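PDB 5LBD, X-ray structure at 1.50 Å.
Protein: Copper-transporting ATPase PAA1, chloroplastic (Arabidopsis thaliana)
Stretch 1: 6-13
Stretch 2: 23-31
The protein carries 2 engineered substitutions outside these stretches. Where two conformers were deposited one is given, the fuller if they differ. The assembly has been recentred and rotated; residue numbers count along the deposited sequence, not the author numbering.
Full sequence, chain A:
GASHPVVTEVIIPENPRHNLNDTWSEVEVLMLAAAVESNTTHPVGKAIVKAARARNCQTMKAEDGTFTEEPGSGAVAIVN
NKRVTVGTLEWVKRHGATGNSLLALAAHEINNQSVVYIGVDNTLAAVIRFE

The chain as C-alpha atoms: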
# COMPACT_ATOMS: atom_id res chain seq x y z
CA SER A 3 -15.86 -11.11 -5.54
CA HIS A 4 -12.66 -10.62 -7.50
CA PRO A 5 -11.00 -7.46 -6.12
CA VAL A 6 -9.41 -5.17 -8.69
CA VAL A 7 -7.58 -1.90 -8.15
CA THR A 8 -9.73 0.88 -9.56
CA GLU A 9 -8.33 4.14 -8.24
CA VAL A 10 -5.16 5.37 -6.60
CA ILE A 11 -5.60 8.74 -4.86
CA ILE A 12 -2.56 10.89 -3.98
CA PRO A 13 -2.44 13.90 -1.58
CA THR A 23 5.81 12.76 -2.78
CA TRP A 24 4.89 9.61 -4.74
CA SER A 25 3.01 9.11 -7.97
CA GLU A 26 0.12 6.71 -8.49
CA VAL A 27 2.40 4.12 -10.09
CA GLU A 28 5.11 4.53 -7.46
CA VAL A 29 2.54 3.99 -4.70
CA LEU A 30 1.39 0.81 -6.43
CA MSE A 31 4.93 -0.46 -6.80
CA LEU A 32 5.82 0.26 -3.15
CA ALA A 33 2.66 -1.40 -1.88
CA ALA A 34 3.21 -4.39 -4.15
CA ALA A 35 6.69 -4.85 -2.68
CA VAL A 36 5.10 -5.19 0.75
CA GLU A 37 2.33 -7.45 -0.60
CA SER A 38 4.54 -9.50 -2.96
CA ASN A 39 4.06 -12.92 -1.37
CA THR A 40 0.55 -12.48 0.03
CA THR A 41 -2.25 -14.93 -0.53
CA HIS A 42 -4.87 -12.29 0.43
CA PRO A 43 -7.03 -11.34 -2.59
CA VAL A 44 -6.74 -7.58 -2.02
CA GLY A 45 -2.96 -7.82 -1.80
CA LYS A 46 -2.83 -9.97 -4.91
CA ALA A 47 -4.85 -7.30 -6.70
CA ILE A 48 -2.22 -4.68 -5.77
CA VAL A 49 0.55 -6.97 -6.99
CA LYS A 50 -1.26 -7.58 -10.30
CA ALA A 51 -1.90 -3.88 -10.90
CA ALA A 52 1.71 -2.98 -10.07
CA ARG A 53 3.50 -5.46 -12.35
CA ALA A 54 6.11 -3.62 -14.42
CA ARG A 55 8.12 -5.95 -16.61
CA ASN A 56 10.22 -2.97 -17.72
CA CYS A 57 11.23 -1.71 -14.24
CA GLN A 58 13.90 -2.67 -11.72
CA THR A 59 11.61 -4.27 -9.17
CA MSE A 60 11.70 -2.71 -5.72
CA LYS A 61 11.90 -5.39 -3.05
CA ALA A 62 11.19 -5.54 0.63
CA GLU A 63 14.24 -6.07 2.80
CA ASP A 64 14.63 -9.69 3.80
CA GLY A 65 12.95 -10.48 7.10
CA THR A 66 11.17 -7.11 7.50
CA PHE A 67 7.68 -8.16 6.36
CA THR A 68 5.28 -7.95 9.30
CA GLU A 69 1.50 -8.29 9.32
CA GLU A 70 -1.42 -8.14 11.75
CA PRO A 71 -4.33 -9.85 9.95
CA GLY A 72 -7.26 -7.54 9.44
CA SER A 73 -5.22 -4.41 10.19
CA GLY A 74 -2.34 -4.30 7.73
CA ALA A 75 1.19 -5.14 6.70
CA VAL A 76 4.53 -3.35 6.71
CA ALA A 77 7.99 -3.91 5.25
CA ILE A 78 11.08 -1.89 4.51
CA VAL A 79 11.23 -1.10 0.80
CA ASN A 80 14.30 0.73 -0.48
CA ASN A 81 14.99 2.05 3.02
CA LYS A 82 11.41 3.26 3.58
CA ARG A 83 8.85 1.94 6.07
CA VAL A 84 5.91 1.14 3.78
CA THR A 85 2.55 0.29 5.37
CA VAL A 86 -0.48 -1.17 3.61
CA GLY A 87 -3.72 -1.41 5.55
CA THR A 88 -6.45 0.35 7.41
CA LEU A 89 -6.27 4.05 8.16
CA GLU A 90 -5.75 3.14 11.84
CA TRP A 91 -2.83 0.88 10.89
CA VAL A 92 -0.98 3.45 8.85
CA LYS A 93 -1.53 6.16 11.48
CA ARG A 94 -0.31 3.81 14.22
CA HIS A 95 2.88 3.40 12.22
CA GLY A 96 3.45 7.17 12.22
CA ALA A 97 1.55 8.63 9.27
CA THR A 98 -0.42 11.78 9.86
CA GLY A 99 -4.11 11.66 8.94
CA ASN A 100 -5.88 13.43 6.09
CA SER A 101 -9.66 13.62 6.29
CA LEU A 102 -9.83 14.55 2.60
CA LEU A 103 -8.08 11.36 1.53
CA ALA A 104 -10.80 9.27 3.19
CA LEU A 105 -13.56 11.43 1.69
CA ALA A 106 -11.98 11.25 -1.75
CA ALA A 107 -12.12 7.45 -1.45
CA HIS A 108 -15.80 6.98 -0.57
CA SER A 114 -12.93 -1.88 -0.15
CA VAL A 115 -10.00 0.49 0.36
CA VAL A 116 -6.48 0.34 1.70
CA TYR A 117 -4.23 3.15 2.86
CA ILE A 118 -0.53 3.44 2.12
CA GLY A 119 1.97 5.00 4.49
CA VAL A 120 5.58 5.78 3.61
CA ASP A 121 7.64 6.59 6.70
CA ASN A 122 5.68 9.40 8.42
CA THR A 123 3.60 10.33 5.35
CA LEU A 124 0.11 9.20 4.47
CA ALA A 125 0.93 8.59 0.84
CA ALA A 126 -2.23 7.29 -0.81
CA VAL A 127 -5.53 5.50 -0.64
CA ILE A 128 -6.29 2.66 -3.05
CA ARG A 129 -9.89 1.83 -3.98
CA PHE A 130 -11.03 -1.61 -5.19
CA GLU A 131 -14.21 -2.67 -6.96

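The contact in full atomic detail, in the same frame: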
# COMPACT_ATOMS: atom_id res chain seq x y z
N VAL A 6 -10.27 -5.80 -7.70
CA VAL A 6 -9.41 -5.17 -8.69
C VAL A 6 -9.15 -3.73 -8.26
O VAL A 6 -10.07 -3.03 -7.82
CB VAL A 6 -10.03 -5.20 -10.10
CG1 VAL A 6 -9.01 -4.76 -11.12
CG2 VAL A 6 -10.55 -6.59 -10.42
N VAL A 7 -7.90 -3.29 -8.40
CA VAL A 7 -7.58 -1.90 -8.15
C VAL A 7 -8.34 -1.04 -9.14
O VAL A 7 -8.32 -1.31 -10.35
CB VAL A 7 -6.07 -1.67 -8.26
CG1 VAL A 7 -5.75 -0.19 -8.27
CG2 VAL A 7 -5.34 -2.38 -7.12
N THR A 8 -9.05 -0.03 -8.64
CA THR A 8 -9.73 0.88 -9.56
C THR A 8 -9.16 2.28 -9.53
O THR A 8 -9.07 2.93 -10.58
CB THR A 8 -11.23 0.91 -9.26
OG1 THR A 8 -11.46 1.35 -7.92
CG2 THR A 8 -11.82 -0.46 -9.45
N GLU A 9 -8.76 2.76 -8.37
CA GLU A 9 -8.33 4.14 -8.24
C GLU A 9 -7.23 4.23 -7.21
O GLU A 9 -7.32 3.64 -6.13
CB GLU A 9 -9.49 5.05 -7.85
CG GLU A 9 -9.14 6.52 -7.90
CD GLU A 9 -10.33 7.42 -7.58
OE1 GLU A 9 -11.37 6.87 -7.14
OE2 GLU A 9 -10.25 8.65 -7.80
N VAL A 10 -6.20 5.00 -7.54
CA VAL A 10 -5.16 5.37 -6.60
C VAL A 10 -5.23 6.87 -6.41
O VAL A 10 -5.15 7.61 -7.40
CB VAL A 10 -3.76 4.95 -7.08
CG1 VAL A 10 -2.72 5.27 -6.08
CG2 VAL A 10 -3.74 3.44 -7.38
N ILE A 11 -5.42 7.32 -5.17
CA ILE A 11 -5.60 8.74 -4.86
C ILE A 11 -4.39 9.23 -4.06
O ILE A 11 -4.02 8.62 -3.05
CB ILE A 11 -6.90 8.96 -4.07
CG1 ILE A 11 -8.08 8.36 -4.84
CG2 ILE A 11 -7.12 10.45 -3.83
CD1 ILE A 11 -9.39 8.41 -4.10
N ILE A 12 -3.83 10.36 -4.48
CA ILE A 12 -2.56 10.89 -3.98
C ILE A 12 -2.80 12.27 -3.39
O ILE A 12 -3.36 13.13 -4.06
CB ILE A 12 -1.49 10.99 -5.08
CG1 ILE A 12 -1.34 9.70 -5.86
CG2 ILE A 12 -0.16 11.43 -4.45
CD1 ILE A 12 -0.88 8.57 -5.04
N PRO A 13 -2.31 12.56 -2.18
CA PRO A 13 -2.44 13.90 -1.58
C PRO A 13 -1.31 14.85 -1.95
O PRO A 13 -1.52 16.06 -1.72
CB PRO A 13 -2.40 13.61 -0.09
CG PRO A 13 -1.50 12.43 0.01
CD PRO A 13 -1.65 11.63 -1.25
N THR A 23 7.02 12.89 -1.96
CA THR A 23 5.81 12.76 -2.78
C THR A 23 5.93 11.60 -3.77
O THR A 23 6.98 11.38 -4.36
CB THR A 23 5.51 14.04 -3.55
OG1 THR A 23 4.26 13.90 -4.23
CG2 THR A 23 6.62 14.34 -4.56
N TRP A 24 4.85 10.85 -3.96
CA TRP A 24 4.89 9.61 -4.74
C TRP A 24 3.76 9.64 -5.75
O TRP A 24 2.64 10.06 -5.43
CB TRP A 24 4.75 8.40 -3.82
CG TRP A 24 5.72 8.45 -2.72
CD1 TRP A 24 5.52 8.98 -1.47
CD2 TRP A 24 7.07 8.01 -2.76
NE1 TRP A 24 6.67 8.90 -0.74
CE2 TRP A 24 7.63 8.29 -1.51
CE3 TRP A 24 7.86 7.39 -3.73
CZ2 TRP A 24 8.94 7.97 -1.19
CZ3 TRP A 24 9.17 7.08 -3.40
CH2 TRP A 24 9.69 7.37 -2.15
N SER A 25 4.04 9.15 -6.95
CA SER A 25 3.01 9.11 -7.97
C SER A 25 2.10 7.91 -7.75
O SER A 25 2.37 7.02 -6.93
CB SER A 25 3.66 9.01 -9.36
OG SER A 25 4.22 7.71 -9.47
N GLU A 26 1.03 7.85 -8.55
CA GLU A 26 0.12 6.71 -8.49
C GLU A 26 0.87 5.41 -8.77
O GLU A 26 0.68 4.42 -8.06
CB GLU A 26 -1.03 6.89 -9.47
CG GLU A 26 -1.94 8.07 -9.12
CD GLU A 26 -3.17 8.22 -10.00
OE1 GLU A 26 -3.51 7.25 -10.70
OE2 GLU A 26 -3.81 9.31 -9.96
N VAL A 27 1.73 5.39 -9.79
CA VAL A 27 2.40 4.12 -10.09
C VAL A 27 3.47 3.80 -9.05
O VAL A 27 3.70 2.63 -8.74
CB VAL A 27 2.99 4.11 -11.50
CG1 VAL A 27 1.90 4.34 -12.53
CG2 VAL A 27 4.09 5.14 -11.65
N GLU A 28 4.13 4.82 -8.50
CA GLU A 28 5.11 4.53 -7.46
C GLU A 28 4.46 3.97 -6.22
O GLU A 28 5.01 3.08 -5.58
CB GLU A 28 5.89 5.80 -7.11
CG GLU A 28 6.79 6.29 -8.24
CD GLU A 28 7.41 7.63 -7.96
OE1 GLU A 28 8.57 7.86 -8.38
OE2 GLU A 28 6.74 8.49 -7.34
N VAL A 29 3.28 4.50 -5.86
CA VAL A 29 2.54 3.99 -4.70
C VAL A 29 2.17 2.53 -4.92
O VAL A 29 2.33 1.70 -4.01
CB VAL A 29 1.29 4.85 -4.44
CG1 VAL A 29 0.29 4.10 -3.58
CG2 VAL A 29 1.73 6.14 -3.81
N LEU A 30 1.72 2.20 -6.12
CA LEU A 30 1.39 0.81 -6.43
C LEU A 30 2.62 -0.09 -6.32
O LEU A 30 2.54 -1.22 -5.81
CB LEU A 30 0.78 0.68 -7.82
CG LEU A 30 -0.66 1.11 -7.91
CD1 LEU A 30 -1.07 1.10 -9.34
CD2 LEU A 30 -1.57 0.21 -7.12
N MSE A 31 3.75 0.36 -6.83
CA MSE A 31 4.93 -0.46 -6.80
C MSE A 31 5.46 -0.62 -5.37
O MSE A 31 5.88 -1.69 -5.01
CB MSE A 31 5.96 0.12 -7.76
CG MSE A 31 5.49 0.00 -9.22
SE MSE A 31 6.86 0.32 -10.53
CE MSE A 31 7.46 1.89 -9.78

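How do the two backbones meet? The strand 7-11 runs nearly at right angles to the helix that begins at Glu26, the two directions differing by 102°, with axes 8.7 Å apart at their closest. No hydrogen bond joins them, so shape and apolar contact carry the packing.

Which bumps fill which hollows? Val7, Val10 and Ile12 turn their CA-to-CB bonds toward the helix, while Glu9 and Ile11 turn theirs away. Buried Val10 wedges between three helix residues: its CG1 lies 4.1 Å from CG1 of Val29, its CG2 3.9 Å from CG of Leu30, and its CB 4.1 Å from CB of Glu26. Val7 CG1 reaches Leu30 CD2 more loosely, at 4.4 Å.

What does Ile12 add beyond the strand? Its CD1 sits 3.8 Å from Val29 CG2, and its CG1 packs 3.7 Å from Glu26 CG, the aliphatic part of that acid. Its CG2 rests 3.3 Å from Trp24 O, a close fit against backbone.

How is the helix start held? Ser25 caps it: Glu28 N donates to Ser25 OG at 3.0 Å, and Ser25 N donates to Glu28 OE2 at 2.8 Å. Glu26 OE2, by contrast, lies 3.4 Å from Val10 O without bonding, since both are acceptors.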